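Long-range contact in putative dihydrodipicolinate synthase family protein (Coccidioides immitis, PDB 3QFE), which is of unknown function but belongs to the dihydrodipicolinate synthase family and folds as a TIM barrel: residues A18-D23 and A32-Y37. Sequence-based numbering, arbitrary orientation. Where two conformers were deposited one is given.
Sequences AVTFFD and ASQERY
In the first beta-alpha unit of the TIM barrel, the chain leaving strand 13-17 runs as residues 18-23 along the side of helix 31-42, tied to it by the Gln34 carboxamide. With CG anti to the backbone N (chi1 -164°) and the chain bent at chi2, that amide reaches the extended backbone and grips it twice. Gln34 OE1 accepts the Phe21 N-H on a lone pair, N to O 2.9 Å, in an almost straight bond (174°). Gln34 NE2 donates to Val19 O at 3.1 Å, the oxygen lying near the amide plane. Because both ends of the carboxamide are engaged, by the N-H and the C=O on either side of Thr20, the amide's rotation is fixed. A water adds a further bond to Gln34 OE1 and also donates to Phe21 O.

Beside this polar pair the Phe21 ring, its CG anti to the carbonyl carbon, drives its edge toward the Tyr37 face in an offset edge-to-face stack, centroids 5.2 Å apart and planes at 66°. CE2 of Phe21 comes within 3.4 Å of Tyr37 CG, and Ser33 CB lies over one Phe21 face, 4.0 Å from CD1. Farther along the tyrosine, Val19 CG2 approaches obliquely, 3.8 Å from Tyr37 CE2, and Ala18 CB meets the ring edge. Asn223 OD1 is hydrogen-bonded to both Tyr37 OH and Val19 N, so the phenol tip and the start of the loop share one partner. Aromatic stack and two-pronged amide are this protein's means of fastening the loop between the first barrel strand and the helix after it, a beta-alpha connection of the (beta/alpha)8 barrel.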
ATOM      1  N   ALA A  18       3.129  -3.562   2.211  1.00 29.56           N
ATOM      2  CA  ALA A  18       3.798  -4.776   2.669  1.00 29.24           C
ATOM      3  C   ALA A  18       3.117  -5.414   3.880  1.00 29.70           C
ATOM      4  O   ALA A  18       2.643  -4.717   4.776  1.00 30.39           O
ATOM      5  CB  ALA A  18       5.254  -4.478   2.983  1.00 28.40           C
ATOM      6  N   VAL A  19       3.062  -6.743   3.897  1.00 29.54           N
ATOM      7  CA  VAL A  19       2.544  -7.472   5.057  1.00 28.88           C
ATOM      8  C   VAL A  19       3.576  -7.448   6.195  1.00 28.96           C
ATOM      9  O   VAL A  19       4.728  -7.067   5.972  1.00 28.02           O
ATOM     10  CB  VAL A  19       2.136  -8.927   4.699  1.00 29.15           C
ATOM     11  CG1 VAL A  19       0.902  -8.913   3.799  1.00 29.49           C
ATOM     12  CG2 VAL A  19       3.271  -9.689   4.043  1.00 26.57           C
ATOM     13  N   THR A  20       3.168  -7.882   7.396  1.00 28.93           N
ATOM     14  CA  THR A  20       4.033  -7.887   8.576  1.00 28.39           C
ATOM     15  C   THR A  20       4.289  -9.284   9.133  1.00 29.11           C
ATOM     16  O   THR A  20       3.357 -10.078   9.314  1.00 30.22           O
ATOM     17  CB  THR A  20       3.419  -7.002   9.670  1.00 28.98           C
ATOM     18  OG1 THR A  20       3.303  -5.676   9.164  1.00 26.48           O
ATOM     19  CG2 THR A  20       4.279  -6.989  10.965  1.00 29.42           C
ATOM     20  N   PHE A  21       5.557  -9.554   9.440  1.00 28.62           N
ATOM     21  CA  PHE A  21       6.022 -10.817   9.998  1.00 28.80           C
ATOM     22  C   PHE A  21       6.005 -10.780  11.533  1.00 29.96           C
ATOM     23  O   PHE A  21       6.482  -9.816  12.125  1.00 28.63           O
ATOM     24  CB  PHE A  21       7.473 -11.079   9.525  1.00 28.59           C
ATOM     25  CG  PHE A  21       7.582 -11.516   8.077  1.00 27.79           C
ATOM     26  CD1 PHE A  21       7.674 -12.868   7.747  1.00 27.61           C
ATOM     27  CD2 PHE A  21       7.566 -10.592   7.050  1.00 25.83           C
ATOM     28  CE1 PHE A  21       7.777 -13.288   6.394  1.00 25.49           C
ATOM     29  CE2 PHE A  21       7.643 -11.007   5.712  1.00 26.40           C
ATOM     30  CZ  PHE A  21       7.762 -12.366   5.389  1.00 23.41           C
ATOM     31  N   PHE A  22       5.488 -11.842  12.168  1.00 31.50           N
ATOM     32  CA  PHE A  22       5.473 -11.957  13.626  1.00 33.44           C
ATOM     33  C   PHE A  22       6.098 -13.267  14.056  1.00 35.97           C
ATOM     34  O   PHE A  22       5.732 -14.344  13.534  1.00 36.96           O
ATOM     35  CB  PHE A  22       4.040 -11.925  14.200  1.00 33.02           C
ATOM     36  CG  PHE A  22       3.294 -10.657  13.920  1.00 33.23           C
ATOM     37  CD1 PHE A  22       3.643  -9.459  14.572  1.00 32.51           C
ATOM     38  CD2 PHE A  22       2.223 -10.649  13.029  1.00 31.97           C
ATOM     39  CE1 PHE A  22       2.959  -8.289  14.332  1.00 29.14           C
ATOM     40  CE2 PHE A  22       1.522  -9.474  12.783  1.00 30.08           C
ATOM     41  CZ  PHE A  22       1.906  -8.287  13.425  1.00 31.75           C
ATOM     42  N   ASP A  23       6.999 -13.195  15.034  1.00 37.22           N
ATOM     43  CA  ASP A  23       7.445 -14.403  15.707  1.00 39.48           C
ATOM     44  C   ASP A  23       6.277 -14.893  16.571  1.00 40.38           C
ATOM     45  O   ASP A  23       5.900 -14.242  17.545  1.00 40.18           O
ATOM     46  CB  ASP A  23       8.686 -14.129  16.563  1.00 40.03           C
ATOM     47  CG  ASP A  23       9.161 -15.366  17.307  1.00 43.56           C
ATOM     48  OD1 ASP A  23       9.606 -16.332  16.664  1.00 48.42           O
ATOM     49  OD2 ASP A  23       9.098 -15.385  18.544  1.00 50.06           O
ATOM     50  N   ALA A  32      14.382  -9.416  11.221  1.00 30.34           N
ATOM     51  CA  ALA A  32      15.316 -10.043  10.289  1.00 30.61           C
ATOM     52  C   ALA A  32      14.562 -10.547   9.049  1.00 30.06           C
ATOM     53  O   ALA A  32      14.967 -10.262   7.910  1.00 30.47           O
ATOM     54  CB  ALA A  32      16.135 -11.173  10.969  1.00 30.46           C
ATOM     55  N   SER A  33      13.467 -11.275   9.245  1.00 29.19           N
ATOM     56  CA  SER A  33      12.686 -11.685   8.092  1.00 28.59           C
ATOM     57  C   SER A  33      12.073 -10.492   7.357  1.00 27.91           C
ATOM     58  O   SER A  33      12.104 -10.430   6.128  1.00 27.40           O
ATOM     59  CB  SER A  33      11.628 -12.699   8.488  1.00 29.08           C
ATOM     60  OG  SER A  33      12.268 -13.769   9.164  1.00 30.86           O
ATOM     61  N   GLN A  34      11.532  -9.541   8.118  1.00 27.11           N
ATOM     62  CA  GLN A  34      10.918  -8.353   7.558  1.00 25.42           C
ATOM     63  C   GLN A  34      11.869  -7.592   6.636  1.00 25.02           C
ATOM     64  O   GLN A  34      11.458  -7.105   5.581  1.00 24.84           O
ATOM     65  CB  GLN A  34      10.458  -7.410   8.687  1.00 25.40           C
ATOM     66  CG  GLN A  34       9.489  -6.357   8.209  1.00 25.16           C
ATOM     67  CD  GLN A  34       8.123  -6.933   7.908  1.00 24.87           C
ATOM     68  OE1 GLN A  34       7.423  -7.413   8.799  1.00 27.40           O
ATOM     69  NE2 GLN A  34       7.747  -6.908   6.662  1.00 25.95           N
ATOM     70  N   GLU A  35      13.117  -7.433   7.056  1.00 25.30           N
ATOM     71  CA  GLU A  35      14.093  -6.739   6.226  1.00 26.52           C
ATOM     72  C   GLU A  35      14.355  -7.483   4.888  1.00 26.50           C
ATOM     73  O   GLU A  35      14.385  -6.843   3.831  1.00 26.41           O
ATOM     74  CB  GLU A  35      15.404  -6.517   6.975  1.00 26.93           C
ATOM     75  CG  GLU A  35      16.252  -5.421   6.351  1.00 31.28           C
ATOM     76  CD  GLU A  35      17.674  -5.393   6.877  1.00 39.01           C
ATOM     77  OE1 GLU A  35      17.909  -5.998   7.931  1.00 45.26           O
ATOM     78  OE2 GLU A  35      18.570  -4.771   6.251  1.00 42.59           O
ATOM     79  N   ARG A  36      14.523  -8.808   4.957  1.00 26.39           N
ATOM     80  CA  ARG A  36      14.690  -9.644   3.769  0.60 27.01           C
ATOM     81  C   ARG A  36      13.549  -9.448   2.807  1.00 26.59           C
ATOM     82  O   ARG A  36      13.760  -9.335   1.598  1.00 26.96           O
ATOM     83  CB  ARG A  36      14.773 -11.134   4.129  0.60 27.40           C
ATOM     84  CG  ARG A  36      16.012 -11.503   4.884  0.60 28.81           C
ATOM     85  CD  ARG A  36      16.184 -13.004   4.996  0.60 31.21           C
ATOM     86  NE  ARG A  36      17.477 -13.314   5.605  0.60 33.75           N
ATOM     87  CZ  ARG A  36      17.864 -14.537   5.947  0.60 36.34           C
ATOM     88  NH1 ARG A  36      19.064 -14.724   6.492  0.60 37.47           N
ATOM     89  NH2 ARG A  36      17.053 -15.570   5.744  0.60 34.90           N
ATOM     90  N   TYR A  37      12.335  -9.397   3.352  1.00 26.27           N
ATOM     91  CA  TYR A  37      11.111  -9.351   2.564  1.00 25.93           C
ATOM     92  C   TYR A  37      10.917  -8.001   1.882  1.00 25.77           C
ATOM     93  O   TYR A  37      10.685  -7.944   0.686  1.00 25.39           O
ATOM     94  CB  TYR A  37       9.914  -9.689   3.457  1.00 25.95           C
ATOM     95  CG  TYR A  37       8.581  -9.689   2.738  1.00 26.31           C
ATOM     96  CD1 TYR A  37       8.245 -10.708   1.833  1.00 28.90           C
ATOM     97  CD2 TYR A  37       7.665  -8.673   2.950  1.00 24.99           C
ATOM     98  CE1 TYR A  37       7.020 -10.720   1.173  1.00 27.67           C
ATOM     99  CE2 TYR A  37       6.438  -8.665   2.292  1.00 27.35           C
ATOM    100  CZ  TYR A  37       6.120  -9.696   1.401  1.00 30.17           C
ATOM    101  OH  TYR A  37       4.895  -9.687   0.747  1.00 31.17           O
TER
HETATM  102  O   HOH W   1       7.983  -7.993  11.456  1.00 25.40           O